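Local atomic coordinates of ubiquitin-like-conjugating enzyme ATG10 (Saccharomyces cerevisiae, PDB entry 4EBR), a protein that acts as an E2-like enzyme of autophagy, catalysing the conjugation of the ubiquitin-like protein ATG12 to ATG5. Residues W25-D30 with L42-T47; L62-Y68 with L81-E87. All blocks are in the same frame, centred on the assembly; numbering follows the deposited sequence.

Contact 1. Residues W25-D30 with L42-T47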
loop_
_atom_site.group_PDB
_atom_site.type_symbol
_atom_site.label_atom_id
_atom_site.label_comp_id
_atom_site.label_asym_id
_atom_site.label_seq_id
_atom_site.Cartn_x
_atom_site.Cartn_y
_atom_site.Cartn_z
ATOM N N TRP A 25 9.814 -25.495 -9.583
ATOM C CA TRP A 25 10.776 -24.692 -8.857
ATOM C C TRP A 25 11.143 -25.458 -7.594
ATOM O O TRP A 25 10.261 -25.913 -6.865
ATOM C CB TRP A 25 10.142 -23.360 -8.516
ATOM C CG TRP A 25 11.046 -22.413 -7.845
ATOM C CD1 TRP A 25 12.405 -22.483 -7.776
ATOM C CD2 TRP A 25 10.661 -21.235 -7.126
ATOM N NE1 TRP A 25 12.890 -21.411 -7.059
ATOM C CE2 TRP A 25 11.839 -20.634 -6.648
ATOM C CE3 TRP A 25 9.434 -20.629 -6.848
ATOM C CZ2 TRP A 25 11.828 -19.459 -5.901
ATOM C CZ3 TRP A 25 9.424 -19.464 -6.111
ATOM C CH2 TRP A 25 10.614 -18.888 -5.647
ATOM N N ALA A 26 12.439 -25.625 -7.348
ATOM C CA ALA A 26 12.912 -26.496 -6.263
ATOM C C ALA A 26 12.423 -26.040 -4.897
ATOM O O ALA A 26 11.983 -26.858 -4.082
ATOM C CB ALA A 26 14.432 -26.584 -6.270
ATOM N N LEU A 27 12.497 -24.727 -4.671
ATOM C CA LEU A 27 12.140 -24.105 -3.397
ATOM C C LEU A 27 10.664 -24.223 -3.045
ATOM O O LEU A 27 10.272 -23.924 -1.919
ATOM C CB LEU A 27 12.482 -22.616 -3.433
ATOM C CG LEU A 27 13.842 -22.075 -3.007
ATOM C CD1 LEU A 27 13.737 -20.565 -2.918
ATOM C CD2 LEU A 27 14.303 -22.650 -1.671
ATOM N N CYS A 28 9.839 -24.625 -4.003
ATOM C CA CYS A 28 8.397 -24.493 -3.832
ATOM C C CYS A 28 7.705 -25.746 -3.320
ATOM O O CYS A 28 7.593 -26.733 -4.041
ATOM C CB CYS A 28 7.749 -24.052 -5.140
ATOM S SG CYS A 28 6.018 -23.600 -4.948
ATOM N N GLN A 29 7.223 -25.685 -2.081
ATOM C CA GLN A 29 6.433 -26.764 -1.505
ATOM C C GLN A 29 5.098 -26.916 -2.218
ATOM O O GLN A 29 4.782 -27.999 -2.701
ATOM C CB GLN A 29 6.191 -26.533 -0.014
ATOM C CG GLN A 29 7.164 -27.253 0.903
ATOM C CD GLN A 29 6.743 -27.153 2.367
ATOM O OE1 GLN A 29 5.733 -26.520 2.692
ATOM N NE2 GLN A 29 7.515 -27.782 3.255
ATOM N N ASP A 30 4.309 -25.842 -2.283
ATOM C CA ASP A 30 3.002 -25.918 -2.944
ATOM C C ASP A 30 2.486 -24.614 -3.569
ATOM O O ASP A 30 2.864 -23.516 -3.166
ATOM C CB ASP A 30 1.943 -26.548 -2.025
ATOM C CG ASP A 30 1.689 -25.737 -0.776
ATOM O OD1 ASP A 30 1.192 -24.592 -0.901
ATOM O OD2 ASP A 30 1.964 -26.246 0.336
ATOM N N LEU A 42 2.129 -19.157 -2.936
ATOM C CA LEU A 42 3.315 -19.979 -3.007
ATOM C C LEU A 42 3.803 -20.260 -1.603
ATOM O O LEU A 42 4.095 -19.339 -0.831
ATOM C CB LEU A 42 4.408 -19.279 -3.823
ATOM C CG LEU A 42 4.060 -19.161 -5.308
ATOM C CD1 LEU A 42 5.211 -18.614 -6.134
ATOM C CD2 LEU A 42 3.640 -20.511 -5.841
ATOM N N ARG A 43 3.876 -21.534 -1.252
ATOM C CA ARG A 43 4.529 -21.901 -0.009
ATOM C C ARG A 43 5.894 -22.425 -0.372
ATOM O O ARG A 43 6.030 -23.230 -1.290
ATOM C CB ARG A 43 3.723 -22.941 0.767
ATOM C CG ARG A 43 2.385 -22.423 1.249
ATOM C CD ARG A 43 1.821 -23.273 2.365
ATOM N NE ARG A 43 0.592 -22.702 2.913
ATOM C CZ ARG A 43 -0.632 -22.937 2.432
ATOM N NH1 ARG A 43 -0.811 -23.739 1.375
ATOM N NH2 ARG A 43 -1.684 -22.366 3.012
ATOM N N LEU A 44 6.910 -21.953 0.334
ATOM C CA LEU A 44 8.270 -22.335 0.003
ATOM C C LEU A 44 8.842 -23.347 0.974
ATOM O O LEU A 44 8.473 -23.390 2.141
ATOM C CB LEU A 44 9.175 -21.118 -0.059
ATOM C CG LEU A 44 8.826 -20.134 -1.169
ATOM C CD1 LEU A 44 9.888 -19.058 -1.238
ATOM C CD2 LEU A 44 8.674 -20.835 -2.510
ATOM N N ILE A 45 9.774 -24.149 0.466
ATOM C CA ILE A 45 10.441 -25.182 1.248
ATOM C C ILE A 45 11.276 -24.581 2.371
ATOM O O ILE A 45 11.870 -23.512 2.219
ATOM C CB ILE A 45 11.346 -26.061 0.364
ATOM C CG1 ILE A 45 12.439 -25.213 -0.289
ATOM C CG2 ILE A 45 10.522 -26.782 -0.691
ATOM C CD1 ILE A 45 13.499 -26.026 -1.001
ATOM N N PRO A 46 11.308 -25.277 3.500
ATOM C CA PRO A 46 11.992 -24.792 4.707
ATOM C C PRO A 46 13.368 -24.202 4.386
ATOM O O PRO A 46 14.139 -24.798 3.639
ATOM C CB PRO A 46 12.113 -26.057 5.570
ATOM C CG PRO A 46 10.905 -26.837 5.219
ATOM C CD PRO A 46 10.715 -26.612 3.719
ATOM N N THR A 47 13.639 -23.004 4.878
ATOM C CA THR A 47 14.931 -22.404 4.622
ATOM C C THR A 47 15.351 -21.481 5.743
ATOM O O THR A 47 14.515 -20.898 6.435
ATOM C CB THR A 47 14.932 -21.616 3.299
ATOM O OG1 THR A 47 13.874 -20.650 3.313
ATOM C CG2 THR A 47 14.741 -22.555 2.118
#
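This is the antiparallel pairing of strand 28-33 with strand 40-44, the first beta hairpin of the chain, taken at its end far from the connecting turn. R43 N donates to D30 O at 2.9 Å, and D30 N donates to R43 O at 3.3 Å. Q29 N also reaches R43 O, at 2.8 Å, but that bond is weak. Q29 and D30 thus both face R43, which makes a classic beta bulge. The register shifts by one residue between the C28-L44 pair, with CA atoms 4.4 Å apart, and the D30-R43 pair. The chain enters strand 28-33 through a type I turn from W25 to C28. A very short hydrogen bond of 2.4 Å from I45 N to L27 O closes this end.

The hairpin belongs to the curled antiparallel sheet of this autophagic E2, in which 28-33 pairs with 40-44, and 40-44 in turn with 63-72. L44 CD2 packs on W25 CZ3 at 3.9 Å and on L27 CB at 4.3 Å. C28 SG lies 4.0 Å from L42 CD2. W25, L27 and L44 also touch L164 of helix 152-164, so this apolar side faces the C-terminal helix. W25 NE1 is hydrogen-bonded to G165 O, and its ring stacks on Y166. L27 CD2 meets I45 CG1 at 3.5 Å. D30 and R43 point to the same face of the sheet, where D30 OD1 and R43 NH1 form a salt bridge of 3.1 Å. R43 has a second acidic partner: its NE makes a salt bridge to E66 OE1 of strand 63-72.

Contact 2. Residues L62-Y68 with L81-E87; sequences LNHIELY and LLRIWEE
I65, L67, L82 and I84 form the apolar centre, on one face of a two-stranded antiparallel ladder. I65 CG1 meets I84 CG1 at 3.8 Å. L82 CD1 lies 4.0 Å from I65 CG2 and 4.1 Å from L67 CD2. I65, L67 and I84 have chi1 m and chi2 t; L82 is t, p. Both strands are extended, and their axes run at 167° with a closest approach of 4.5 Å. I65-I84 is a non-hydrogen-bonded pair with CA atoms 4.4 Å apart. The hydrogen-bonded pairs are H64-W85, E66-R83 and Y68-L81. Their bonds are H64 N to W85 O 2.8 Å, W85 N to H64 O 2.6 Å, E66 N to R83 O 2.8 Å, R83 N to E66 O 3.1 Å, Y68 N to L81 O 2.7 Å and L81 N to Y68 O 2.8 Å. Such alternation marks a regular antiparallel ladder; as 63-72 and 77-90 are consecutive strands, it forms a beta hairpin.

The other face carries E66, with chi1 m, and R83, with chi1 p. E66 OE2 makes a salt bridge to R83 NE at 2.9 Å, while E66 OE1 accepts from W85 NE1 at 3.2 Å and also makes a salt bridge to R43 NE of strand 40-44. At the polar end, L62 N donates to E87 OE2 at 2.6 Å. Strand 63-72 pairs on its other edge with 40-44. Strand 77-90 also pairs with 93-98 and 127-131, and M99 packs on I84.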
loop_
_atom_site.group_PDB
_atom_site.type_symbol
_atom_site.label_atom_id
_atom_site.label_comp_id
_atom_site.label_asym_id
_atom_site.label_seq_id
_atom_site.Cartn_x
_atom_site.Cartn_y
_atom_site.Cartn_z
ATOM N N LEU A 62 14.032 -23.599 11.381
ATOM C CA LEU A 62 13.973 -23.181 9.982
ATOM C C LEU A 62 12.865 -22.156 9.730
ATOM O O LEU A 62 11.986 -21.954 10.562
ATOM C CB LEU A 62 13.772 -24.407 9.075
ATOM C CG LEU A 62 14.919 -25.429 9.069
ATOM C CD1 LEU A 62 14.638 -26.519 8.058
ATOM C CD2 LEU A 62 16.274 -24.773 8.778
ATOM N N ASN A 63 12.909 -21.482 8.594
ATOM C CA ASN A 63 11.793 -20.622 8.264
ATOM C C ASN A 63 10.793 -21.318 7.330
ATOM O O ASN A 63 11.062 -22.408 6.822
ATOM C CB ASN A 63 12.310 -19.325 7.629
ATOM C CG ASN A 63 13.108 -18.476 8.604
ATOM O OD1 ASN A 63 12.906 -18.547 9.818
ATOM N ND2 ASN A 63 14.016 -17.664 8.078
ATOM N N HIS A 64 9.643 -20.684 7.101
ATOM C CA HIS A 64 8.758 -21.062 6.003
ATOM C C HIS A 64 8.190 -19.779 5.462
ATOM O O HIS A 64 7.608 -18.996 6.204
ATOM C CB HIS A 64 7.654 -22.002 6.461
ATOM C CG HIS A 64 8.167 -23.160 7.249
ATOM N ND1 HIS A 64 8.619 -23.033 8.547
ATOM C CD2 HIS A 64 8.354 -24.456 6.912
ATOM C CE1 HIS A 64 9.036 -24.206 8.983
ATOM N NE2 HIS A 64 8.884 -25.088 8.012
ATOM N N ILE A 65 8.364 -19.571 4.163
ATOM C CA ILE A 65 8.024 -18.311 3.533
ATOM C C ILE A 65 6.759 -18.520 2.741
ATOM O O ILE A 65 6.598 -19.550 2.082
ATOM C CB ILE A 65 9.183 -17.835 2.606
ATOM C CG1 ILE A 65 10.413 -17.520 3.451
ATOM C CG2 ILE A 65 8.813 -16.606 1.822
ATOM C CD1 ILE A 65 11.608 -17.081 2.661
ATOM N N GLU A 66 5.850 -17.562 2.817
ATOM C CA GLU A 66 4.660 -17.644 2.013
ATOM C C GLU A 66 4.553 -16.415 1.134
ATOM O O GLU A 66 4.717 -15.292 1.616
ATOM C CB GLU A 66 3.425 -17.805 2.901
ATOM C CG GLU A 66 3.488 -19.060 3.752
ATOM C CD GLU A 66 2.204 -19.360 4.530
ATOM O OE1 GLU A 66 1.973 -20.557 4.852
ATOM O OE2 GLU A 66 1.437 -18.416 4.834
ATOM N N LEU A 67 4.291 -16.622 -0.155
ATOM C CA LEU A 67 4.118 -15.504 -1.076
ATOM C C LEU A 67 2.723 -15.516 -1.646
ATOM O O LEU A 67 2.302 -16.523 -2.224
ATOM C CB LEU A 67 5.087 -15.607 -2.244
ATOM C CG LEU A 67 6.571 -15.769 -1.951
ATOM C CD1 LEU A 67 7.307 -15.701 -3.279
ATOM C CD2 LEU A 67 7.061 -14.698 -1.004
ATOM N N TYR A 68 2.001 -14.407 -1.497
ATOM C CA TYR A 68 0.711 -14.297 -2.155
ATOM C C TYR A 68 0.810 -13.268 -3.284
ATOM O O TYR A 68 1.056 -12.085 -3.038
ATOM C CB TYR A 68 -0.366 -13.922 -1.145
ATOM C CG TYR A 68 -1.791 -14.136 -1.615
ATOM C CD1 TYR A 68 -2.101 -15.078 -2.586
ATOM C CD2 TYR A 68 -2.826 -13.397 -1.085
ATOM C CE1 TYR A 68 -3.412 -15.269 -3.011
ATOM C CE2 TYR A 68 -4.134 -13.584 -1.499
ATOM C CZ TYR A 68 -4.419 -14.515 -2.460
ATOM O OH TYR A 68 -5.726 -14.684 -2.854
ATOM N N LEU A 81 2.555 -10.173 -1.740
ATOM C CA LEU A 81 2.280 -10.186 -0.310
ATOM C C LEU A 81 3.127 -11.262 0.339
ATOM O O LEU A 81 3.255 -12.395 -0.158
ATOM C CB LEU A 81 0.788 -10.399 -0.040
ATOM C CG LEU A 81 -0.108 -9.267 -0.558
ATOM C CD1 LEU A 81 -1.468 -9.345 0.074
ATOM C CD2 LEU A 81 0.502 -7.909 -0.285
ATOM N N LEU A 82 3.729 -10.909 1.452
ATOM C CA LEU A 82 4.754 -11.767 1.997
ATOM C C LEU A 82 4.599 -11.970 3.506
ATOM O O LEU A 82 4.392 -11.015 4.263
ATOM C CB LEU A 82 6.107 -11.180 1.610
ATOM C CG LEU A 82 7.388 -11.404 2.384
ATOM C CD1 LEU A 82 7.609 -12.872 2.603
ATOM C CD2 LEU A 82 8.501 -10.824 1.545
ATOM N N ARG A 83 4.656 -13.231 3.930
ATOM C CA ARG A 83 4.871 -13.529 5.344
ATOM C C ARG A 83 5.764 -14.750 5.591
ATOM O O ARG A 83 6.058 -15.540 4.677
ATOM C CB ARG A 83 3.565 -13.636 6.099
ATOM C CG ARG A 83 2.757 -14.791 5.695
ATOM C CD ARG A 83 1.458 -14.755 6.421
ATOM N NE ARG A 83 0.744 -15.995 6.193
ATOM C CZ ARG A 83 -0.232 -16.439 6.962
ATOM N NH1 ARG A 83 -0.617 -15.727 8.031
ATOM N NH2 ARG A 83 -0.811 -17.590 6.650
ATOM N N ILE A 84 6.259 -14.855 6.820
ATOM C CA ILE A 84 7.299 -15.829 7.119
ATOM C C ILE A 84 7.108 -16.468 8.472
ATOM O O ILE A 84 7.000 -15.765 9.475
ATOM C CB ILE A 84 8.699 -15.180 7.094
ATOM C CG1 ILE A 84 9.051 -14.720 5.684
ATOM C CG2 ILE A 84 9.735 -16.164 7.614
ATOM C CD1 ILE A 84 10.412 -14.035 5.567
ATOM N N TRP A 85 7.095 -17.797 8.498
ATOM C CA TRP A 85 7.037 -18.560 9.750
ATOM C C TRP A 85 8.444 -18.838 10.258
ATOM O O TRP A 85 9.240 -19.476 9.575
ATOM C CB TRP A 85 6.322 -19.888 9.530
ATOM C CG TRP A 85 4.911 -19.755 9.032
ATOM C CD1 TRP A 85 4.470 -19.981 7.771
ATOM C CD2 TRP A 85 3.759 -19.375 9.791
ATOM N NE1 TRP A 85 3.114 -19.763 7.690
ATOM C CE2 TRP A 85 2.656 -19.392 8.920
ATOM C CE3 TRP A 85 3.555 -19.019 11.123
ATOM C CZ2 TRP A 85 1.376 -19.067 9.333
ATOM C CZ3 TRP A 85 2.285 -18.708 11.531
ATOM C CH2 TRP A 85 1.209 -18.726 10.641
ATOM N N GLU A 86 8.775 -18.344 11.440
ATOM C CA GLU A 86 10.081 -18.661 11.985
ATOM C C GLU A 86 9.949 -19.519 13.212
ATOM O O GLU A 86 9.056 -19.320 14.022
ATOM C CB GLU A 86 10.897 -17.408 12.303
ATOM C CG GLU A 86 10.397 -16.546 13.440
ATOM C CD GLU A 86 11.354 -15.386 13.719
ATOM O OE1 GLU A 86 12.389 -15.601 14.409
ATOM O OE2 GLU A 86 11.078 -14.259 13.239
ATOM N N GLU A 87 10.820 -20.505 13.342
ATOM C CA GLU A 87 10.819 -21.297 14.554
ATOM C C GLU A 87 11.805 -20.657 15.497
ATOM O O GLU A 87 12.919 -20.356 15.117
ATOM C CB GLU A 87 11.173 -22.750 14.252
ATOM C CG GLU A 87 10.169 -23.405 13.304
ATOM C CD GLU A 87 10.775 -24.514 12.448
ATOM O OE1 GLU A 87 10.000 -25.179 11.722
ATOM O OE2 GLU A 87 12.017 -24.717 12.493
#

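How the contacts relate
The two contacts follow each other along the chain and do not nest or cross. From the N terminus, contact 1 comes first. It closes the hairpin of strands 28-33 and 40-44 across 11 intervening residues. The chain then passes through a connection in which residues 51-60 are not modelled, into strand 63-72. Contact 2 closes the second hairpin, with strand 77-90. Strands 40-44 and 63-72 lie side by side and join the hairpins into one sheet. L42 N lies 2.7 Å from L67 O and T47 O 2.8 Å from N63 N, both probable hydrogen bonds. P46 packs on L62 and H64. The contact centres are about 10 Å apart.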